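PDB 3TW0: cell wall surface anchor family protein from Streptococcus agalactiae serogroup V, which probably serves as the adhesive tip subunit of the pilus, contacting host surfaces through its magnesium-binding von Willebrand factor A domain, the part of the protein described here. Local coordinates for residues S31-K36 / V171-P176; A40-I45 / I124-E129; K340-I345 / E350-V355; N25-N30 / N328-A333; V56-Y61 / N118-R123. The protein carries 2 engineered substitutions. All coordinates share one frame; numbering follows the deposited sequence.

Contact 1: S31-K36 / V171-P176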
# COMPACT_ATOMS: atom_id res chain seq x y z
N SER A 31 -15.92 -9.88 8.99
CA SER A 31 -15.62 -8.74 9.86
C SER A 31 -16.21 -7.43 9.33
O SER A 31 -16.17 -6.42 10.04
CB SER A 31 -14.11 -8.62 10.05
OG SER A 31 -13.65 -9.47 11.08
N GLN A 32 -16.73 -7.46 8.10
CA GLN A 32 -17.36 -6.31 7.41
C GLN A 32 -16.48 -5.06 7.40
O GLN A 32 -16.92 -3.94 7.68
CB GLN A 32 -18.74 -6.01 7.97
CG GLN A 32 -19.75 -7.15 7.79
CD GLN A 32 -21.12 -6.85 8.42
OE1 GLN A 32 -22.14 -6.92 7.75
NE2 GLN A 32 -21.13 -6.53 9.71
N ARG A 33 -15.21 -5.28 7.06
CA ARG A 33 -14.21 -4.23 7.08
C ARG A 33 -14.63 -3.00 6.27
O ARG A 33 -14.70 -1.90 6.81
CB ARG A 33 -12.86 -4.78 6.63
CG ARG A 33 -12.12 -5.51 7.72
CD ARG A 33 -10.84 -6.01 7.19
NE ARG A 33 -10.06 -6.68 8.21
CZ ARG A 33 -9.26 -7.72 7.99
NH1 ARG A 33 -9.15 -8.21 6.77
NH2 ARG A 33 -8.58 -8.26 9.01
N ALA A 34 -14.98 -3.19 5.00
CA ALA A 34 -15.27 -2.04 4.13
C ALA A 34 -16.53 -1.30 4.52
O ALA A 34 -16.56 -0.06 4.48
CB ALA A 34 -15.34 -2.45 2.71
N LEU A 35 -17.57 -2.05 4.86
CA LEU A 35 -18.84 -1.43 5.28
C LEU A 35 -18.56 -0.55 6.50
O LEU A 35 -18.99 0.61 6.54
CB LEU A 35 -19.90 -2.50 5.60
CG LEU A 35 -21.20 -2.11 6.36
CD1 LEU A 35 -22.08 -1.12 5.63
CD2 LEU A 35 -22.01 -3.36 6.74
N LYS A 36 -17.84 -1.10 7.46
CA LYS A 36 -17.57 -0.41 8.72
C LYS A 36 -16.65 0.79 8.53
O LYS A 36 -16.84 1.84 9.16
CB LYS A 36 -17.07 -1.41 9.78
CG LYS A 36 -18.18 -2.41 10.26
CD LYS A 36 -17.69 -3.52 11.21
CE LYS A 36 -16.34 -3.19 11.86
NZ LYS A 36 -16.33 -3.37 13.35
N VAL A 171 -8.30 5.34 7.74
CA VAL A 171 -9.10 4.18 8.12
C VAL A 171 -8.69 2.96 7.30
O VAL A 171 -8.79 2.95 6.05
CB VAL A 171 -10.61 4.44 7.89
CG1 VAL A 171 -11.41 3.31 8.49
CG2 VAL A 171 -11.01 5.80 8.48
N THR A 172 -8.26 1.92 8.01
CA THR A 172 -7.55 0.81 7.35
C THR A 172 -7.52 -0.39 8.27
O THR A 172 -7.81 -0.27 9.46
CB THR A 172 -6.10 1.27 6.99
OG1 THR A 172 -5.33 0.19 6.45
CG2 THR A 172 -5.37 1.84 8.23
N ASP A 173 -7.21 -1.56 7.73
CA ASP A 173 -6.96 -2.72 8.59
C ASP A 173 -5.47 -2.85 8.98
O ASP A 173 -5.08 -3.76 9.70
CB ASP A 173 -7.52 -4.02 7.96
CG ASP A 173 -6.82 -4.38 6.65
OD1 ASP A 173 -5.69 -3.92 6.44
OD2 ASP A 173 -7.39 -5.15 5.86
N GLY A 174 -4.66 -1.89 8.51
CA GLY A 174 -3.28 -1.76 8.97
C GLY A 174 -2.22 -2.67 8.37
O GLY A 174 -1.16 -2.87 8.97
N VAL A 175 -2.48 -3.23 7.18
CA VAL A 175 -1.49 -4.15 6.60
C VAL A 175 -1.07 -3.74 5.20
O VAL A 175 -1.71 -4.15 4.21
CB VAL A 175 -1.97 -5.64 6.60
CG1 VAL A 175 -0.86 -6.57 6.11
CG2 VAL A 175 -2.48 -6.06 8.00
N PRO A 176 -0.02 -2.91 5.10
CA PRO A 176 0.42 -2.49 3.77
C PRO A 176 1.16 -3.61 3.09
O PRO A 176 1.91 -4.36 3.74
CB PRO A 176 1.33 -1.31 4.05
CG PRO A 176 1.97 -1.66 5.40
CD PRO A 176 0.84 -2.32 6.17
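Arg33 and Asp173 form the closest backbone pair between 31-36 and 171-176, yet their CA atoms stand 7.6 Å apart, too far for main-chain pairing. Both lie where regular structure meets loop: Arg33 opens helix 33-48 just after Gln32, the N-cap residue with positive phi, and Asp173 follows the end of strand 165-172. The gap is spanned by the long Arg33 side chain meeting the short Asp173 carboxylate. From CG to NE the Arg33 chain is extended, with CG anti to its carbonyl carbon (chi1 -81°), and it meets Asp173 at about a right angle. Asp173 OD2 hangs 3.4 Å above the guanidinium plane, toward its rim, and is 3.6 Å from Arg33 NH1. Because OD2 sits over the face and not at the N-H edge, this long salt bridge is charge attraction alone; the two planes are 75° apart. Asp173 CB packs 3.7 Å from Arg33 NE. Arg33 NH1 donates to Ser22 O and NH2 to Gly326 O, while Asp173 OD2 is hydrogen-bonded to Ser22 OG. Within 171-176, Thr172 OG1 accepts from Gly174 N at 3.0 Å, an ST turn after the strand. Ser22 is a magnesium ligand here, with Ser20 and Thr143. Asp173 is itself a magnesium-binding residue of this protein, although here its side chain stays about 4 Å from the ion and bonds to the ligand Ser22, as in the metal ion-dependent adhesion site (MIDAS) of von Willebrand factor A domains.

Contact 2: A40-I45 / I124-E129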
# COMPACT_ATOMS: atom_id res chain seq x y z
N ALA A 40 -17.63 4.72 9.23
CA ALA A 40 -16.79 5.56 10.07
C ALA A 40 -16.46 6.85 9.35
O ALA A 40 -16.58 7.94 9.93
CB ALA A 40 -15.51 4.81 10.44
N VAL A 41 -16.05 6.75 8.08
CA VAL A 41 -15.83 7.94 7.23
C VAL A 41 -17.07 8.86 7.16
O VAL A 41 -16.98 10.06 7.41
CB VAL A 41 -15.34 7.57 5.81
CG1 VAL A 41 -15.22 8.82 4.92
CG2 VAL A 41 -14.03 6.83 5.88
N GLU A 42 -18.23 8.29 6.82
CA GLU A 42 -19.48 9.07 6.85
C GLU A 42 -19.63 9.87 8.15
O GLU A 42 -20.01 11.05 8.13
CB GLU A 42 -20.69 8.14 6.70
CG GLU A 42 -21.09 7.89 5.26
CD GLU A 42 -22.06 6.74 5.09
OE1 GLU A 42 -22.38 6.02 6.07
OE2 GLU A 42 -22.50 6.52 3.94
N LYS A 43 -19.35 9.22 9.28
CA LYS A 43 -19.50 9.85 10.60
C LYS A 43 -18.47 10.94 10.78
O LYS A 43 -18.76 12.00 11.35
CB LYS A 43 -19.37 8.82 11.73
CG LYS A 43 -20.69 8.37 12.38
CD LYS A 43 -21.07 6.91 12.02
CE LYS A 43 -20.18 5.87 12.73
NZ LYS A 43 -19.87 6.23 14.14
N LEU A 44 -17.27 10.71 10.28
CA LEU A 44 -16.22 11.72 10.43
C LEU A 44 -16.54 12.97 9.59
O LEU A 44 -16.51 14.10 10.09
CB LEU A 44 -14.84 11.14 10.14
CG LEU A 44 -13.77 12.20 10.32
CD1 LEU A 44 -13.41 12.46 11.78
CD2 LEU A 44 -12.60 11.77 9.57
N ILE A 45 -16.90 12.76 8.33
CA ILE A 45 -17.29 13.85 7.46
C ILE A 45 -18.40 14.68 8.11
O ILE A 45 -18.26 15.90 8.20
CB ILE A 45 -17.73 13.35 6.04
CG1 ILE A 45 -16.60 12.58 5.31
CG2 ILE A 45 -18.23 14.51 5.20
CD1 ILE A 45 -15.36 13.41 4.91
N ILE A 124 -18.12 7.37 -1.24
CA ILE A 124 -17.61 6.49 -0.21
C ILE A 124 -18.05 5.04 -0.51
O ILE A 124 -19.22 4.72 -0.40
CB ILE A 124 -18.13 6.93 1.20
CG1 ILE A 124 -17.54 8.27 1.64
CG2 ILE A 124 -17.84 5.88 2.27
CD1 ILE A 124 -18.28 8.86 2.83
N PRO A 125 -17.12 4.15 -0.89
CA PRO A 125 -17.51 2.75 -1.05
C PRO A 125 -17.82 2.06 0.30
O PRO A 125 -17.29 2.46 1.36
CB PRO A 125 -16.27 2.12 -1.67
CG PRO A 125 -15.13 2.91 -1.05
CD PRO A 125 -15.66 4.34 -1.08
N LYS A 126 -18.65 1.01 0.25
CA LYS A 126 -19.05 0.23 1.41
C LYS A 126 -18.64 -1.22 1.18
O LYS A 126 -18.97 -2.11 1.96
CB LYS A 126 -20.58 0.32 1.61
CG LYS A 126 -21.11 1.76 1.85
CD LYS A 126 -20.80 2.24 3.26
CE LYS A 126 -21.36 3.63 3.55
NZ LYS A 126 -22.83 3.60 3.79
N GLU A 127 -17.92 -1.45 0.09
CA GLU A 127 -17.46 -2.80 -0.24
C GLU A 127 -16.15 -2.67 -0.99
O GLU A 127 -15.89 -1.62 -1.59
CB GLU A 127 -18.54 -3.56 -1.06
CG GLU A 127 -18.23 -5.05 -1.37
CD GLU A 127 -18.02 -5.89 -0.11
OE1 GLU A 127 -19.01 -6.44 0.44
OE2 GLU A 127 -16.86 -6.01 0.35
N ALA A 128 -15.33 -3.73 -0.93
CA ALA A 128 -14.08 -3.87 -1.70
C ALA A 128 -14.18 -5.04 -2.72
O ALA A 128 -15.14 -5.82 -2.67
CB ALA A 128 -12.91 -4.07 -0.74
N GLU A 129 -13.21 -5.18 -3.64
CA GLU A 129 -13.28 -6.21 -4.70
C GLU A 129 -13.20 -7.64 -4.18
O GLU A 129 -12.60 -7.91 -3.13
CB GLU A 129 -12.22 -6.05 -5.79
CG GLU A 129 -12.16 -4.71 -6.54
CD GLU A 129 -13.44 -4.29 -7.23
OE1 GLU A 129 -14.33 -5.14 -7.51
OE2 GLU A 129 -13.56 -3.07 -7.46
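Ile124 CD1 sits against two neighbouring residues of helix 33-48, 3.7 Å from Val41 CG1 and 3.8 Å from Glu42 CG. The Val41 and Ile124 side chains run antiparallel, the end methyl of Ile124 lying against the CG1 branch of Val41. Above this apolar step the Glu42 carboxylate takes a salt bridge from Lys126. Its OE2 lies 2.9 Å from Lys126 NZ and is approached on the syn side, 31° out of the carboxylate plane; OE1, at 3.4 Å from the same NZ, is only weakly bonded. The Lys126 chain reaches it through two bends, at chi2 (-75°) and chi4 (76°), which also bring its CE within 3.1 Å of Glu42 OE2. The two chains meet at about a right angle. Further out, Val41 rests on Val15 and Val171 of the parallel sheet, and Lys126 O accepts a hydrogen bond from Asn25 ND2, tying this irregular segment to the loop near the metal site. The partly exposed ion pair thus borders a buried aliphatic patch. Such a division implies that the apolar contact packs Ile124 on the helix, while the Lys126 ammonium, held mainly by OE2, adds an ion pair that is probably weakened by solvent at this partly exposed edge.

Contact 3: K340-I345 / E350-V355. Engineered in segment 350-355: Cys353 (natural residue Thr).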
# COMPACT_ATOMS: atom_id res chain seq x y z
N LYS A 340 1.16 -1.99 15.66
CA LYS A 340 2.40 -1.27 15.76
C LYS A 340 2.58 -0.43 14.49
O LYS A 340 2.89 0.73 14.57
CB LYS A 340 3.57 -2.26 15.94
CG LYS A 340 3.72 -2.80 17.38
CD LYS A 340 4.89 -3.79 17.44
CE LYS A 340 5.15 -4.27 18.87
NZ LYS A 340 6.33 -5.22 18.90
N PHE A 341 2.35 -1.04 13.32
CA PHE A 341 2.44 -0.27 12.08
C PHE A 341 1.50 0.94 12.07
O PHE A 341 1.93 2.07 11.77
CB PHE A 341 2.21 -1.11 10.83
CG PHE A 341 2.10 -0.27 9.59
CD1 PHE A 341 3.21 0.41 9.10
CD2 PHE A 341 0.86 -0.06 9.00
CE1 PHE A 341 3.09 1.25 7.97
CE2 PHE A 341 0.73 0.76 7.89
CZ PHE A 341 1.83 1.41 7.37
N MET A 342 0.24 0.74 12.45
CA MET A 342 -0.69 1.83 12.47
C MET A 342 -0.32 2.92 13.43
O MET A 342 -0.45 4.11 13.11
CB MET A 342 -2.12 1.33 12.71
CG MET A 342 -2.75 0.66 11.47
SD MET A 342 -4.41 -0.02 11.77
CE MET A 342 -5.36 1.47 11.57
N GLN A 343 0.18 2.51 14.60
CA GLN A 343 0.68 3.43 15.63
C GLN A 343 1.87 4.17 15.09
O GLN A 343 1.97 5.38 15.28
CB GLN A 343 1.09 2.66 16.90
CG GLN A 343 -0.09 2.22 17.76
CD GLN A 343 0.26 1.13 18.79
OE1 GLN A 343 1.26 0.42 18.66
NE2 GLN A 343 -0.58 1.01 19.80
N SER A 344 2.74 3.45 14.38
CA SER A 344 3.95 4.02 13.74
C SER A 344 3.66 5.17 12.77
O SER A 344 4.50 6.07 12.61
CB SER A 344 4.80 2.95 13.03
OG SER A 344 4.34 2.72 11.69
N ILE A 345 2.48 5.15 12.12
CA ILE A 345 2.10 6.18 11.15
C ILE A 345 0.92 7.06 11.63
O ILE A 345 0.09 7.52 10.82
CB ILE A 345 1.84 5.58 9.75
CG1 ILE A 345 0.60 4.67 9.74
CG2 ILE A 345 3.16 4.87 9.25
CD1 ILE A 345 0.07 4.29 8.28
N GLU A 350 -1.53 7.12 21.13
CA GLU A 350 -2.97 7.16 21.41
C GLU A 350 -3.80 7.73 20.25
O GLU A 350 -5.04 7.89 20.37
CB GLU A 350 -3.23 7.95 22.70
CG GLU A 350 -3.09 9.47 22.56
CD GLU A 350 -1.68 9.98 22.88
OE1 GLU A 350 -0.74 9.16 23.01
OE2 GLU A 350 -1.54 11.21 23.03
N ASN A 351 -3.14 8.06 19.14
CA ASN A 351 -3.88 8.50 17.96
C ASN A 351 -4.12 7.35 16.99
O ASN A 351 -4.71 7.54 15.94
CB ASN A 351 -3.22 9.69 17.28
CG ASN A 351 -3.28 10.95 18.14
OD1 ASN A 351 -4.33 11.29 18.71
ND2 ASN A 351 -2.17 11.65 18.23
N TYR A 352 -3.64 6.16 17.35
CA TYR A 352 -4.20 4.94 16.84
C TYR A 352 -5.36 4.46 17.74
O TYR A 352 -5.18 4.27 18.92
CB TYR A 352 -3.16 3.80 16.72
CG TYR A 352 -3.90 2.50 16.46
CD1 TYR A 352 -4.58 2.32 15.26
CD2 TYR A 352 -4.00 1.48 17.43
CE1 TYR A 352 -5.32 1.17 14.99
CE2 TYR A 352 -4.74 0.28 17.15
CZ TYR A 352 -5.41 0.16 15.93
OH TYR A 352 -6.16 -0.95 15.59
N CYS A 353 -6.55 4.27 17.17
CA CYS A 353 -7.69 3.73 17.92
C CYS A 353 -8.28 2.60 17.11
O CYS A 353 -8.41 2.71 15.88
CB CYS A 353 -8.77 4.81 18.14
SG CYS A 353 -8.21 6.37 18.90
N ASN A 354 -8.65 1.50 17.77
CA ASN A 354 -9.56 0.56 17.14
C ASN A 354 -10.87 1.30 16.94
O ASN A 354 -11.21 2.20 17.73
CB ASN A 354 -9.80 -0.70 17.97
CG ASN A 354 -10.34 -1.85 17.13
OD1 ASN A 354 -11.54 -1.88 16.73
ND2 ASN A 354 -9.46 -2.80 16.81
N VAL A 355 -11.56 0.97 15.87
CA VAL A 355 -12.86 1.55 15.59
C VAL A 355 -13.84 1.23 16.73
O VAL A 355 -14.69 2.06 17.08
CB VAL A 355 -13.40 1.10 14.20
CG1 VAL A 355 -13.78 -0.39 14.21
CG2 VAL A 355 -14.59 2.00 13.76
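Gln343 on helix 335-344 and Tyr352 at the start of strand 352-354 bring their CA atoms to 5.2 Å, a close approach made across a short connecting loop. The CB of Tyr352 points toward the helix, and with CG anti to the backbone N (chi1 168°) the ring lies between two consecutive helix residues. Met342 attends to one edge of it. The turn at chi3 (82°) sets the methyl beside the ring, Met342 CE approaching Tyr352 CE1 at 3.4 Å, near the plane of the ring. The sulfur is oblique to the ring: Met342 SD stands 4.6 Å from the centroid, 57° off the normal, a Met-aromatic contact that is neither squarely over the face nor at the edge. Lower on the same side chain, Met342 CB packs 3.7 Å from Tyr352 CD1. These residues belong to a beta-alpha-beta unit, strand 319-324, helix 335-344 and strand 352-354, at one margin of the parallel sheet of the von Willebrand factor A fold. Met342 also touches Thr322 of the first strand, so its side chain lies between the helix and the sheet. Gln343 deals with the base of the tyrosine, its CG lying 3.6 Å from Tyr352 CB. Beyond CG the chain is extended, and the amide is turned nearly perpendicular to the ring plane. On the following residue, the CB of Cys353, an engineered substitution for threonine, points away from the helix; its SG forms a disulfide with Cys360, while its backbone bonds to Thr322 and Gly324.

Contact 4: N25-N30 / N328-A333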
# COMPACT_ATOMS: atom_id res chain seq x y z
N ASN A 25 -15.87 -7.31 2.65
CA ASN A 25 -16.71 -7.56 3.84
C ASN A 25 -16.73 -9.02 4.36
O ASN A 25 -16.91 -9.26 5.55
CB ASN A 25 -18.15 -7.02 3.63
CG ASN A 25 -18.21 -5.50 3.60
OD1 ASN A 25 -17.61 -4.82 4.43
ND2 ASN A 25 -18.94 -4.95 2.62
N GLU A 26 -16.51 -9.98 3.46
CA GLU A 26 -16.38 -11.40 3.81
C GLU A 26 -15.12 -11.75 4.62
O GLU A 26 -15.17 -12.67 5.47
CB GLU A 26 -16.41 -12.27 2.55
CG GLU A 26 -17.76 -12.26 1.83
CD GLU A 26 -17.85 -13.30 0.73
OE1 GLU A 26 -18.97 -13.74 0.40
OE2 GLU A 26 -16.80 -13.69 0.20
N ARG A 27 -14.01 -11.03 4.39
CA ARG A 27 -12.70 -11.33 5.02
C ARG A 27 -12.76 -11.37 6.54
O ARG A 27 -13.62 -10.73 7.15
CB ARG A 27 -11.61 -10.31 4.62
CG ARG A 27 -11.26 -10.26 3.13
CD ARG A 27 -10.44 -11.49 2.70
NE ARG A 27 -10.04 -11.42 1.30
CZ ARG A 27 -8.81 -11.10 0.88
NH1 ARG A 27 -7.83 -10.84 1.76
NH2 ARG A 27 -8.55 -11.08 -0.41
N ALA A 28 -11.78 -12.07 7.12
CA ALA A 28 -11.69 -12.27 8.57
C ALA A 28 -13.03 -12.69 9.15
O ALA A 28 -13.53 -12.04 10.07
CB ALA A 28 -11.17 -11.01 9.28
N ASN A 29 -13.63 -13.73 8.56
CA ASN A 29 -14.86 -14.32 9.08
C ASN A 29 -16.00 -13.26 9.17
O ASN A 29 -16.58 -13.01 10.24
CB ASN A 29 -14.54 -15.03 10.41
CG ASN A 29 -15.77 -15.42 11.20
OD1 ASN A 29 -16.52 -16.32 10.81
ND2 ASN A 29 -15.97 -14.75 12.33
N ASN A 30 -16.27 -12.62 8.02
CA ASN A 30 -17.26 -11.55 7.89
C ASN A 30 -17.14 -10.38 8.87
O ASN A 30 -18.13 -9.95 9.48
CB ASN A 30 -18.66 -12.13 7.88
CG ASN A 30 -18.80 -13.24 6.90
OD1 ASN A 30 -18.89 -13.00 5.70
ND2 ASN A 30 -18.77 -14.47 7.39
N ASN A 328 -6.32 -8.06 12.05
CA ASN A 328 -5.71 -9.38 12.28
C ASN A 328 -4.40 -9.64 11.54
O ASN A 328 -3.82 -10.69 11.71
CB ASN A 328 -6.71 -10.53 12.01
CG ASN A 328 -6.93 -10.79 10.51
OD1 ASN A 328 -6.30 -10.15 9.67
ND2 ASN A 328 -7.85 -11.69 10.19
N GLY A 329 -3.95 -8.70 10.69
CA GLY A 329 -2.70 -8.91 9.94
C GLY A 329 -2.76 -9.55 8.55
O GLY A 329 -1.72 -9.84 7.95
N ASP A 330 -3.97 -9.73 8.00
CA ASP A 330 -4.12 -10.31 6.65
C ASP A 330 -3.69 -9.32 5.54
O ASP A 330 -4.15 -8.19 5.53
CB ASP A 330 -5.57 -10.81 6.44
CG ASP A 330 -5.78 -11.56 5.10
OD1 ASP A 330 -4.89 -12.32 4.62
OD2 ASP A 330 -6.89 -11.43 4.51
N PRO A 331 -2.78 -9.75 4.63
CA PRO A 331 -1.97 -11.00 4.63
C PRO A 331 -0.52 -10.85 5.15
O PRO A 331 0.14 -9.85 4.86
CB PRO A 331 -1.91 -11.34 3.14
CG PRO A 331 -1.78 -9.95 2.50
CD PRO A 331 -2.62 -9.01 3.36
N GLY A 332 -0.04 -11.85 5.91
CA GLY A 332 1.39 -12.02 6.22
C GLY A 332 1.95 -11.27 7.42
O GLY A 332 3.14 -11.37 7.73
N ALA A 333 1.09 -10.52 8.10
CA ALA A 333 1.48 -9.87 9.33
C ALA A 333 0.72 -10.51 10.49
O ALA A 333 -0.27 -11.20 10.30
CB ALA A 333 1.22 -8.37 9.26
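Arg27 reaches across to Asp330 by a chain that leaves CB with CG anti to the carbonyl carbon and then turns at chi2 (-73°). Its CD arrives 4.0 Å from Asp330 OD2, a loose van der Waals approach, and the closer meeting is left to the tip. There Arg27 NH1 donates to Asp330 OD2 at 3.0 Å, the hydrogen bond of a salt bridge. The N-H...O angle of 135° shows it to be bent. OD2 lies near the guanidinium edge and is met on its syn side, but from out of the carboxylate plane; the two flat groups are turned 48° against each other, and one N-H, that of NH1, makes the bond to OD2. Beside it Ala28 CB touches Asn328 ND2 at 3.5 Å. The far loop is shaped by its own bond: Asn328 OD1 accepts from Asp330 N at 2.9 Å, an Asx turn that helps set where the aspartate starts, and a cis peptide leads into Pro331. Arg27 also packs on Arg33, and Asn328 OD1 has a weak further bond to Arg33 NH2. The Arg27 side chain comes within about 4 Å of that of Ser22, a magnesium ligand. These loops flank the metal ion-dependent adhesion site, the surface on which von Willebrand factor A domains commonly bind their partners.

Contact 5: V56-Y61 / N118-R123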
# COMPACT_ATOMS: atom_id res chain seq x y z
N VAL A 56 -13.09 19.28 4.00
CA VAL A 56 -12.82 17.84 3.89
C VAL A 56 -12.38 17.46 2.49
O VAL A 56 -12.75 18.11 1.50
CB VAL A 56 -14.07 16.99 4.23
CG1 VAL A 56 -14.38 17.07 5.71
CG2 VAL A 56 -15.27 17.42 3.37
N ALA A 57 -11.57 16.41 2.42
CA ALA A 57 -11.26 15.75 1.17
C ALA A 57 -11.15 14.25 1.45
O ALA A 57 -11.00 13.83 2.60
CB ALA A 57 -9.96 16.33 0.53
N LEU A 58 -11.23 13.44 0.39
CA LEU A 58 -11.24 12.01 0.55
C LEU A 58 -10.33 11.36 -0.46
O LEU A 58 -10.47 11.55 -1.69
CB LEU A 58 -12.66 11.46 0.39
CG LEU A 58 -12.88 9.97 0.22
CD1 LEU A 58 -12.56 9.23 1.48
CD2 LEU A 58 -14.35 9.68 -0.25
N VAL A 59 -9.41 10.56 0.08
CA VAL A 59 -8.49 9.78 -0.73
C VAL A 59 -8.75 8.30 -0.43
O VAL A 59 -8.36 7.77 0.63
CB VAL A 59 -7.02 10.14 -0.44
CG1 VAL A 59 -6.05 9.25 -1.31
CG2 VAL A 59 -6.75 11.62 -0.67
N THR A 60 -9.43 7.64 -1.37
CA THR A 60 -9.64 6.20 -1.27
C THR A 60 -8.57 5.49 -2.09
O THR A 60 -8.26 5.90 -3.20
CB THR A 60 -11.05 5.80 -1.72
OG1 THR A 60 -12.04 6.49 -0.93
CG2 THR A 60 -11.24 4.32 -1.53
N TYR A 61 -8.00 4.42 -1.55
CA TYR A 61 -6.83 3.82 -2.16
C TYR A 61 -6.80 2.34 -2.02
O TYR A 61 -7.42 1.76 -1.12
CB TYR A 61 -5.53 4.36 -1.56
CG TYR A 61 -5.20 3.86 -0.15
CD1 TYR A 61 -4.36 2.75 0.02
CD2 TYR A 61 -5.65 4.54 1.00
CE1 TYR A 61 -4.03 2.29 1.30
CE2 TYR A 61 -5.29 4.10 2.29
CZ TYR A 61 -4.49 2.96 2.43
OH TYR A 61 -4.10 2.46 3.68
N ASN A 118 -21.62 16.47 -0.31
CA ASN A 118 -22.54 15.43 -0.78
C ASN A 118 -21.94 14.54 -1.87
O ASN A 118 -22.20 13.34 -1.91
CB ASN A 118 -23.80 16.06 -1.37
CG ASN A 118 -24.76 16.61 -0.32
OD1 ASN A 118 -24.70 16.27 0.86
ND2 ASN A 118 -25.68 17.46 -0.77
N ILE A 119 -21.20 15.14 -2.80
CA ILE A 119 -20.51 14.35 -3.83
C ILE A 119 -19.49 13.42 -3.17
O ILE A 119 -19.46 12.22 -3.45
CB ILE A 119 -19.78 15.22 -4.85
CG1 ILE A 119 -20.78 16.05 -5.64
CG2 ILE A 119 -19.00 14.36 -5.81
CD1 ILE A 119 -20.16 17.26 -6.28
N LEU A 120 -18.67 13.99 -2.29
CA LEU A 120 -17.68 13.20 -1.51
C LEU A 120 -18.34 11.98 -0.85
O LEU A 120 -17.95 10.83 -1.09
CB LEU A 120 -16.96 14.10 -0.50
CG LEU A 120 -15.79 13.57 0.31
CD1 LEU A 120 -14.93 14.74 0.78
CD2 LEU A 120 -16.30 12.74 1.46
N LYS A 121 -19.39 12.22 -0.07
CA LYS A 121 -20.06 11.16 0.66
C LYS A 121 -20.70 10.10 -0.28
O LYS A 121 -20.72 8.93 0.07
CB LYS A 121 -21.09 11.72 1.63
CG LYS A 121 -20.55 12.61 2.75
CD LYS A 121 -21.69 13.06 3.68
CE LYS A 121 -22.14 11.88 4.52
NZ LYS A 121 -23.41 12.10 5.31
N SER A 122 -21.19 10.51 -1.45
CA SER A 122 -21.72 9.57 -2.47
C SER A 122 -20.62 8.67 -3.05
O SER A 122 -20.88 7.58 -3.55
CB SER A 122 -22.43 10.32 -3.61
OG SER A 122 -21.50 10.83 -4.57
N ARG A 123 -19.38 9.13 -2.97
CA ARG A 123 -18.26 8.36 -3.49
C ARG A 123 -17.61 7.39 -2.47
O ARG A 123 -16.67 6.65 -2.82
CB ARG A 123 -17.23 9.31 -4.05
CG ARG A 123 -17.68 9.94 -5.35
CD ARG A 123 -16.56 10.72 -5.94
NE ARG A 123 -17.03 11.55 -7.04
CZ ARG A 123 -16.34 12.56 -7.55
NH1 ARG A 123 -15.17 12.90 -7.07
NH2 ARG A 123 -16.85 13.24 -8.57
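Next to Leu120, whose side chain packs on strand 55-61, the carbonyl oxygen of Ile119 receives two donors: Ser122 OG at 2.7 Å, and Arg123 N in a weak bond. Near the end of helix 114-122 the serine thus folds back onto its own helix. This is the helix-on-sheet packing of the von Willebrand factor A fold, in which helix 114-122 lies along an outermost strand of the central sheet; the axes of strand 56-61 and helix 118-122 approach to 9.1 Å at 22°. Leu120 carries the contact, with its CG anti to the backbone N (chi1 -173°), which extends the branch out from the helix toward the strand. Its CG lies 3.8 Å from Leu58 CB, and its CD2 is 4.0 Å from Leu58 CD2, so the two leucines pack branch against branch. Leu120 CD1 reaches on to Val56 CG2 at 3.7 Å. Val56, Leu58 and Leu120 are all buried, and the closest contacts between the two segments are made by carbon atoms. Ile45 of helix 33-48 touches both Val56 and Leu120 and extends the same core, while Tyr107 lies against Leu120. Reaching past the side chains to the strand backbone, Leu120 CD1 also comes within 3.8 Å of Ala57 CA.

In the fold
Contacts 1 and 5 are buried, contacts 2 and 3 partly so, and contact 4 lies at the surface. Contacts 1 and 2 share helix 33-48, and contact 5 adjoins contact 2, their centres about 9 Å apart, with Ile124 also touching Leu58. Contacts 1, 3 and 5 reach the same parallel sheet; contact 3 holds one margin and contact 5 the other, their centres about 22 Å apart. Chemistry follows place: leucine and valine fill contact 5, and sulfur and ring meet in contact 3. Charged pairs appear in contacts 1, 2 and 4, directed in the last two but only electrostatic in contact 1. Contacts 1 and 4 lie beside the magnesium site, joined by Arg33 and Asn328.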